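Local coordinates for 5' nucleotidase family protein (Staphylococcus aureus subsp. aureus, PDB 4Q7F), which belongs to the 5'-nucleotidase family, pairing a two-metal calcineurin-like phosphoesterase domain with a 5'-nucleotidase C-terminal domain, at residues D27-I32 / P264-T269; M46-A51 / D95-M100. All coordinates share one frame; numbering follows the deposited sequence. Where two conformers were deposited one is given.

Contact 1. Residues D27-I32 / P264-T269; sequences DVHGYI and PGTRGT. With MN (manganese (II) ion), chain C.
Asp27 O receives two donors from the loop 264-269. The backbone Arg267 N donates to Asp27 O at 2.9 Å in an almost straight bond (174° at the hydrogen), tilted from the carbonyl plane, while Thr266 OG1 donates to Asp27 O at 2.7 Å and lies in that plane. With OG1 anti to the backbone N (chi1 -177°), the Thr266 hydroxyl also comes to the edge of the His29 ring, near its plane, 3.7 Å from His29 CD2. A water adds a bridge, donating to Asp27 OD1 and to Gly265 O; OD1 accepts a further hydrogen bond from His247 N, so this oxygen is gripped by both the water and a backbone N-H.

The other carboxylate oxygen goes to metal. The manganese ion is bound by Asp27 OD2 at 2.2 Å and by His29 NE2 at 2.3 Å, with two waters, Asp72 and His249 completing the site. Asp27 and His29 form the Asp-X-His signature of calcineurin-like phosphoesterases, in the loop that follows strand 19-25. His29 ND1 is hydrogen-bonded to Gln75 O, which fixes the rotation of the ring and leaves NE2 for the metal.

Stacking joins the two loops farther from the metal. Val28 to Tyr31 form a type I' turn, and at its end the Tyr31 side chain runs beside that of Arg267, both pointing the same way. Arg267 CD sits over the ring centre, 3.8 Å from its centroid, in a CH-pi contact. The chain, extended from CG to NE, carries Arg267 NE to 3.4 Å from Tyr31 CE1, and the guanidinium lies flat on Tyr31, planes 16° apart, with Tyr31 OH over the guanidinium centre.

Contact 2. Residues M46-A51 / D95-M100; sequences MGLLLA and DFYNRM
The N-terminal turn of helix 48-59 packs against the segment 95-100, at the C-terminal end of helix 91-99, in the calcineurin-like phosphoesterase domain. Leu48 and Leu49 meet Phe96 and Tyr97 of that helix and Met100 of the same segment. Leu48 CD2 rests over one face of the Tyr97 ring, offset toward the rim, 3.8 Å from the centroid and 17° off the ring normal, a CH-pi contact in which the two side chains cross at about a right angle. The same methyl also touches Met100, a selenomethionine, at 3.5 Å (CD2 to SE), from a direction roughly at a right angle to that of the ring. Leu48 CG, anti to the backbone N (chi1 -172°), is placed 3.6 Å from Met100 SE.

Met100 is extended beyond CG, and this carries its CE on to Leu49, 3.8 Å from Leu49 CD2. That methyl approaches Phe96 obliquely, with Leu49 CD2 4.0 Å from Phe96 CD1. Asp306 of helix 304-317 also touches Leu49 and Phe96. Gly47 is the N-cap of helix 48-59. With no hydrogen bond between the two segments, the contact is an apolar helix-helix interface. It belongs to the calcineurin-like fold, in which helices flank the central sheets; here they lie beside the sheet that holds strands 19-25 and 65-69, and Tyr97 OH is hydrogen-bonded to Asp69 OD2 at the end of strand 65-69.

Contact 2 is nested along the chain inside the loop closed by contact 1, and their centres lie 10 Å apart. Two probable backbone hydrogen bonds join them: Gly47 N to Arg267 O at 2.9 Å, and Leu48 N to Tyr31 O at 3.0 Å, so both loops of contact 1 meet the start of helix 48-59. Packing continues from Val28 CB to Tyr97 OH (3.6 Å) and from Tyr31 CD2 to Met46 CE (3.6 Å). Contact 1 supplies two manganese ligands, with the side chain of His29 about 5 Å from the bound (2R,3S,5R)-5-(6-amino-9H-purin-9-yl)-tetrahydro-2-(hydroxymethyl)furan-3-ol; contact 2 lies farther from the metal, the Tyr97 side chain being about 11 Å from the manganese.

Contact 1. Residues D27-I32 / P264-T269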
loop_
_atom_site.group_PDB
_atom_site.type_symbol
_atom_site.label_atom_id
_atom_site.label_comp_id
_atom_site.label_asym_id
_atom_site.label_seq_id
_atom_site.Cartn_x
_atom_site.Cartn_y
_atom_site.Cartn_z
ATOM N N ASP A 27 -8.553 -1.616 2.002
ATOM C CA ASP A 27 -7.480 -1.845 1.052
ATOM C C ASP A 27 -7.915 -2.708 -0.138
ATOM O O ASP A 27 -7.258 -3.674 -0.512
ATOM C CB ASP A 27 -6.263 -2.428 1.792
ATOM C CG ASP A 27 -5.784 -1.531 2.948
ATOM O OD1 ASP A 27 -6.369 -1.553 4.061
ATOM O OD2 ASP A 27 -4.739 -0.859 2.788
ATOM N N VAL A 28 -9.075 -2.363 -0.703
ATOM C CA VAL A 28 -9.593 -3.043 -1.866
ATOM C C VAL A 28 -8.647 -2.835 -3.046
ATOM O O VAL A 28 -8.449 -3.746 -3.887
ATOM C CB VAL A 28 -11.002 -2.573 -2.181
ATOM C CG1 VAL A 28 -11.505 -3.265 -3.443
ATOM C CG2 VAL A 28 -11.871 -2.903 -0.978
ATOM N N HIS A 29 -8.063 -1.635 -3.074
ATOM C CA HIS A 29 -7.018 -1.261 -4.014
ATOM C C HIS A 29 -7.376 -1.359 -5.479
ATOM O O HIS A 29 -6.525 -1.664 -6.313
ATOM C CB HIS A 29 -5.730 -2.049 -3.718
ATOM C CG HIS A 29 -4.891 -1.452 -2.632
ATOM N ND1 HIS A 29 -4.269 -0.235 -2.774
ATOM C CD2 HIS A 29 -4.515 -1.926 -1.420
ATOM C CE1 HIS A 29 -3.557 0.029 -1.690
ATOM N NE2 HIS A 29 -3.694 -0.980 -0.851
ATOM N N GLY A 30 -8.655 -1.145 -5.785
ATOM C CA GLY A 30 -9.110 -1.163 -7.172
ATOM C C GLY A 30 -9.236 -2.554 -7.741
ATOM O O GLY A 30 -9.285 -2.709 -8.974
ATOM N N TYR A 31 -9.238 -3.572 -6.862
ATOM C CA TYR A 31 -9.500 -4.948 -7.265
ATOM C C TYR A 31 -11.015 -5.160 -7.136
ATOM O O TYR A 31 -11.530 -5.529 -6.085
ATOM C CB TYR A 31 -8.725 -5.941 -6.428
ATOM C CG TYR A 31 -7.256 -5.907 -6.765
ATOM C CD1 TYR A 31 -6.408 -5.007 -6.158
ATOM C CD2 TYR A 31 -6.740 -6.727 -7.756
ATOM C CE1 TYR A 31 -5.055 -4.951 -6.489
ATOM C CE2 TYR A 31 -5.393 -6.676 -8.103
ATOM C CZ TYR A 31 -4.566 -5.777 -7.465
ATOM O OH TYR A 31 -3.241 -5.708 -7.803
ATOM N N ILE A 32 -11.704 -4.885 -8.228
ATOM C CA ILE A 32 -13.152 -4.958 -8.314
ATOM C C ILE A 32 -13.566 -6.325 -8.871
ATOM O O ILE A 32 -14.432 -7.001 -8.318
ATOM C CB ILE A 32 -13.664 -3.867 -9.274
ATOM C CG1 ILE A 32 -13.220 -2.477 -8.807
ATOM C CG2 ILE A 32 -15.191 -3.957 -9.428
ATOM C CD1 ILE A 32 -13.682 -2.087 -7.433
ATOM N N PRO A 264 -9.487 -6.139 7.953
ATOM C CA PRO A 264 -10.004 -7.050 6.972
ATOM C C PRO A 264 -9.150 -7.306 5.737
ATOM O O PRO A 264 -9.669 -7.309 4.616
ATOM C CB PRO A 264 -11.330 -6.395 6.606
ATOM C CG PRO A 264 -11.073 -4.942 6.744
ATOM C CD PRO A 264 -9.913 -4.759 7.669
ATOM N N GLY A 265 -7.854 -7.503 5.918
ATOM C CA GLY A 265 -6.999 -7.842 4.803
ATOM C C GLY A 265 -6.954 -6.834 3.653
ATOM O O GLY A 265 -6.862 -5.606 3.859
ATOM N N THR A 266 -6.995 -7.362 2.441
ATOM C CA THR A 266 -6.860 -6.540 1.261
ATOM C C THR A 266 -7.418 -7.253 0.046
ATOM O O THR A 266 -7.532 -8.480 0.021
ATOM C CB THR A 266 -5.341 -6.229 1.007
ATOM O OG1 THR A 266 -5.179 -5.343 -0.118
ATOM C CG2 THR A 266 -4.554 -7.525 0.756
ATOM N N ARG A 267 -7.728 -6.471 -0.975
ATOM C CA ARG A 267 -8.246 -6.985 -2.254
ATOM C C ARG A 267 -9.554 -7.782 -2.199
ATOM O O ARG A 267 -9.846 -8.598 -3.094
ATOM C CB ARG A 267 -7.189 -7.789 -2.989
ATOM C CG ARG A 267 -5.889 -7.063 -3.143
ATOM C CD ARG A 267 -4.940 -7.828 -4.036
ATOM N NE ARG A 267 -3.693 -7.101 -4.197
ATOM C CZ ARG A 267 -2.681 -7.498 -4.970
ATOM N NH1 ARG A 267 -2.748 -8.633 -5.651
ATOM N NH2 ARG A 267 -1.593 -6.763 -5.045
ATOM N N GLY A 268 -10.332 -7.552 -1.147
ATOM C CA GLY A 268 -11.642 -8.196 -1.004
ATOM C C GLY A 268 -11.633 -9.715 -0.848
ATOM O O GLY A 268 -12.501 -10.357 -1.340
ATOM N N THR A 269 -10.613 -10.278 -0.198
ATOM C CA THR A 269 -10.567 -11.710 0.048
ATOM C C THR A 269 -11.320 -12.009 1.341
ATOM O O THR A 269 -11.682 -13.158 1.601
ATOM C CB THR A 269 -9.125 -12.222 0.189
ATOM O OG1 THR A 269 -8.494 -11.533 1.260
ATOM C CG2 THR A 269 -8.340 -11.965 -1.078
HETATM MN MN MN C . -3.130 -0.641 1.311
HETATM O O HOH W 1 -5.818 -3.858 5.678
HETATM O O HOH W 2 -1.414 0.053 2.615
HETATM O O HOH W 3 -0.962 -0.579 0.191
#

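Contact 2. Residues M46-A51 / D95-M100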
loop_
_atom_site.group_PDB
_atom_site.type_symbol
_atom_site.label_atom_id
_atom_site.label_comp_id
_atom_site.label_asym_id
_atom_site.label_seq_id
_atom_site.Cartn_x
_atom_site.Cartn_y
_atom_site.Cartn_z
HETATM N N MSE A 46 -12.249 -13.188 -4.852
HETATM C CA MSE A 46 -11.678 -11.929 -4.376
HETATM C C MSE A 46 -12.291 -10.804 -5.120
HETATM O O MSE A 46 -13.029 -11.003 -6.091
HETATM C CB MSE A 46 -10.165 -11.896 -4.751
HETATM C CG MSE A 46 -9.911 -11.758 -6.294
HETATM SE SE MSE A 46 -7.977 -11.734 -6.598
HETATM C CE MSE A 46 -7.736 -9.821 -6.180
ATOM N N GLY A 47 -12.010 -9.599 -4.684
ATOM C CA GLY A 47 -12.509 -8.433 -5.371
ATOM C C GLY A 47 -13.794 -7.925 -4.766
ATOM O O GLY A 47 -14.488 -8.654 -4.099
ATOM N N LEU A 48 -14.093 -6.655 -5.040
ATOM C CA LEU A 48 -15.216 -5.968 -4.448
ATOM C C LEU A 48 -16.579 -6.484 -4.920
ATOM O O LEU A 48 -17.539 -6.531 -4.146
ATOM C CB LEU A 48 -15.082 -4.461 -4.726
ATOM C CG LEU A 48 -16.083 -3.574 -4.004
ATOM C CD1 LEU A 48 -15.807 -3.608 -2.517
ATOM C CD2 LEU A 48 -16.061 -2.147 -4.524
ATOM N N LEU A 49 -16.681 -6.865 -6.177
ATOM C CA LEU A 49 -17.954 -7.392 -6.660
ATOM C C LEU A 49 -18.382 -8.579 -5.789
ATOM O O LEU A 49 -19.474 -8.597 -5.245
ATOM C CB LEU A 49 -17.855 -7.805 -8.112
ATOM C CG LEU A 49 -17.836 -6.629 -9.084
ATOM C CD1 LEU A 49 -17.611 -7.166 -10.486
ATOM C CD2 LEU A 49 -19.143 -5.834 -9.011
ATOM N N LEU A 50 -17.478 -9.532 -5.608
ATOM C CA LEU A 50 -17.778 -10.729 -4.862
ATOM C C LEU A 50 -17.859 -10.457 -3.365
ATOM O O LEU A 50 -18.763 -10.955 -2.694
ATOM C CB LEU A 50 -16.762 -11.819 -5.194
ATOM C CG LEU A 50 -17.005 -13.210 -4.684
ATOM C CD1 LEU A 50 -18.339 -13.729 -5.202
ATOM C CD2 LEU A 50 -15.855 -14.090 -5.158
ATOM N N ALA A 51 -16.952 -9.635 -2.844
ATOM C CA ALA A 51 -17.009 -9.305 -1.424
ATOM C C ALA A 51 -18.333 -8.622 -1.099
ATOM O O ALA A 51 -18.945 -8.908 -0.089
ATOM C CB ALA A 51 -15.854 -8.423 -1.031
ATOM N N ASP A 95 -18.470 4.521 -9.956
ATOM C CA ASP A 95 -19.752 3.878 -10.298
ATOM C C ASP A 95 -19.941 2.535 -9.561
ATOM O O ASP A 95 -21.044 2.237 -9.080
ATOM C CB ASP A 95 -19.882 3.678 -11.790
ATOM C CG ASP A 95 -20.109 4.975 -12.529
ATOM O OD1 ASP A 95 -20.246 6.024 -11.869
ATOM O OD2 ASP A 95 -20.169 4.946 -13.765
ATOM N N PHE A 96 -18.886 1.724 -9.479
ATOM C CA PHE A 96 -18.972 0.475 -8.734
ATOM C C PHE A 96 -19.337 0.760 -7.287
ATOM O O PHE A 96 -20.281 0.152 -6.755
ATOM C CB PHE A 96 -17.662 -0.350 -8.787
ATOM C CG PHE A 96 -17.450 -1.077 -10.089
ATOM C CD1 PHE A 96 -18.241 -2.174 -10.409
ATOM C CD2 PHE A 96 -16.460 -0.690 -10.978
ATOM C CE1 PHE A 96 -18.067 -2.856 -11.598
ATOM C CE2 PHE A 96 -16.274 -1.375 -12.166
ATOM C CZ PHE A 96 -17.071 -2.453 -12.481
ATOM N N TYR A 97 -18.608 1.660 -6.625
ATOM C CA TYR A 97 -18.916 1.943 -5.221
ATOM C C TYR A 97 -20.320 2.514 -5.054
ATOM O O TYR A 97 -21.056 2.142 -4.136
ATOM C CB TYR A 97 -17.882 2.861 -4.581
ATOM C CG TYR A 97 -16.646 2.149 -4.109
ATOM C CD1 TYR A 97 -15.584 1.903 -4.954
ATOM C CD2 TYR A 97 -16.561 1.695 -2.801
ATOM C CE1 TYR A 97 -14.453 1.227 -4.501
ATOM C CE2 TYR A 97 -15.457 1.017 -2.351
ATOM C CZ TYR A 97 -14.407 0.790 -3.197
ATOM O OH TYR A 97 -13.317 0.115 -2.693
ATOM N N ASN A 98 -20.687 3.414 -5.957
ATOM C CA ASN A 98 -21.957 4.050 -5.888
ATOM C C ASN A 98 -23.144 3.101 -5.997
ATOM O O ASN A 98 -24.130 3.305 -5.285
ATOM C CB ASN A 98 -22.068 5.203 -6.916
ATOM C CG ASN A 98 -21.405 6.484 -6.433
ATOM O OD1 ASN A 98 -20.943 6.569 -5.310
ATOM N ND2 ASN A 98 -21.369 7.487 -7.286
ATOM N N ARG A 99 -23.064 2.080 -6.866
ATOM C CA ARG A 99 -24.157 1.102 -7.002
ATOM C C ARG A 99 -24.369 0.323 -5.726
ATOM O O ARG A 99 -25.482 -0.057 -5.408
ATOM C CB ARG A 99 -23.871 -0.001 -8.012
ATOM C CG ARG A 99 -23.459 0.386 -9.394
ATOM C CD ARG A 99 -23.700 -0.815 -10.282
ATOM N NE ARG A 99 -22.778 -0.837 -11.394
ATOM C CZ ARG A 99 -21.857 -1.770 -11.566
ATOM N NH1 ARG A 99 -21.050 -1.688 -12.607
ATOM N NH2 ARG A 99 -21.777 -2.792 -10.723
HETATM N N MSE A 100 -23.288 0.101 -4.994
HETATM C CA MSE A 100 -23.339 -0.759 -3.801
HETATM C C MSE A 100 -23.951 -0.152 -2.567
HETATM O O MSE A 100 -24.101 -0.824 -1.545
HETATM C CB MSE A 100 -21.890 -1.167 -3.524
HETATM C CG MSE A 100 -21.427 -2.067 -4.662
HETATM SE SE MSE A 100 -19.568 -2.560 -4.333
HETATM C CE MSE A 100 -19.362 -3.499 -6.055
#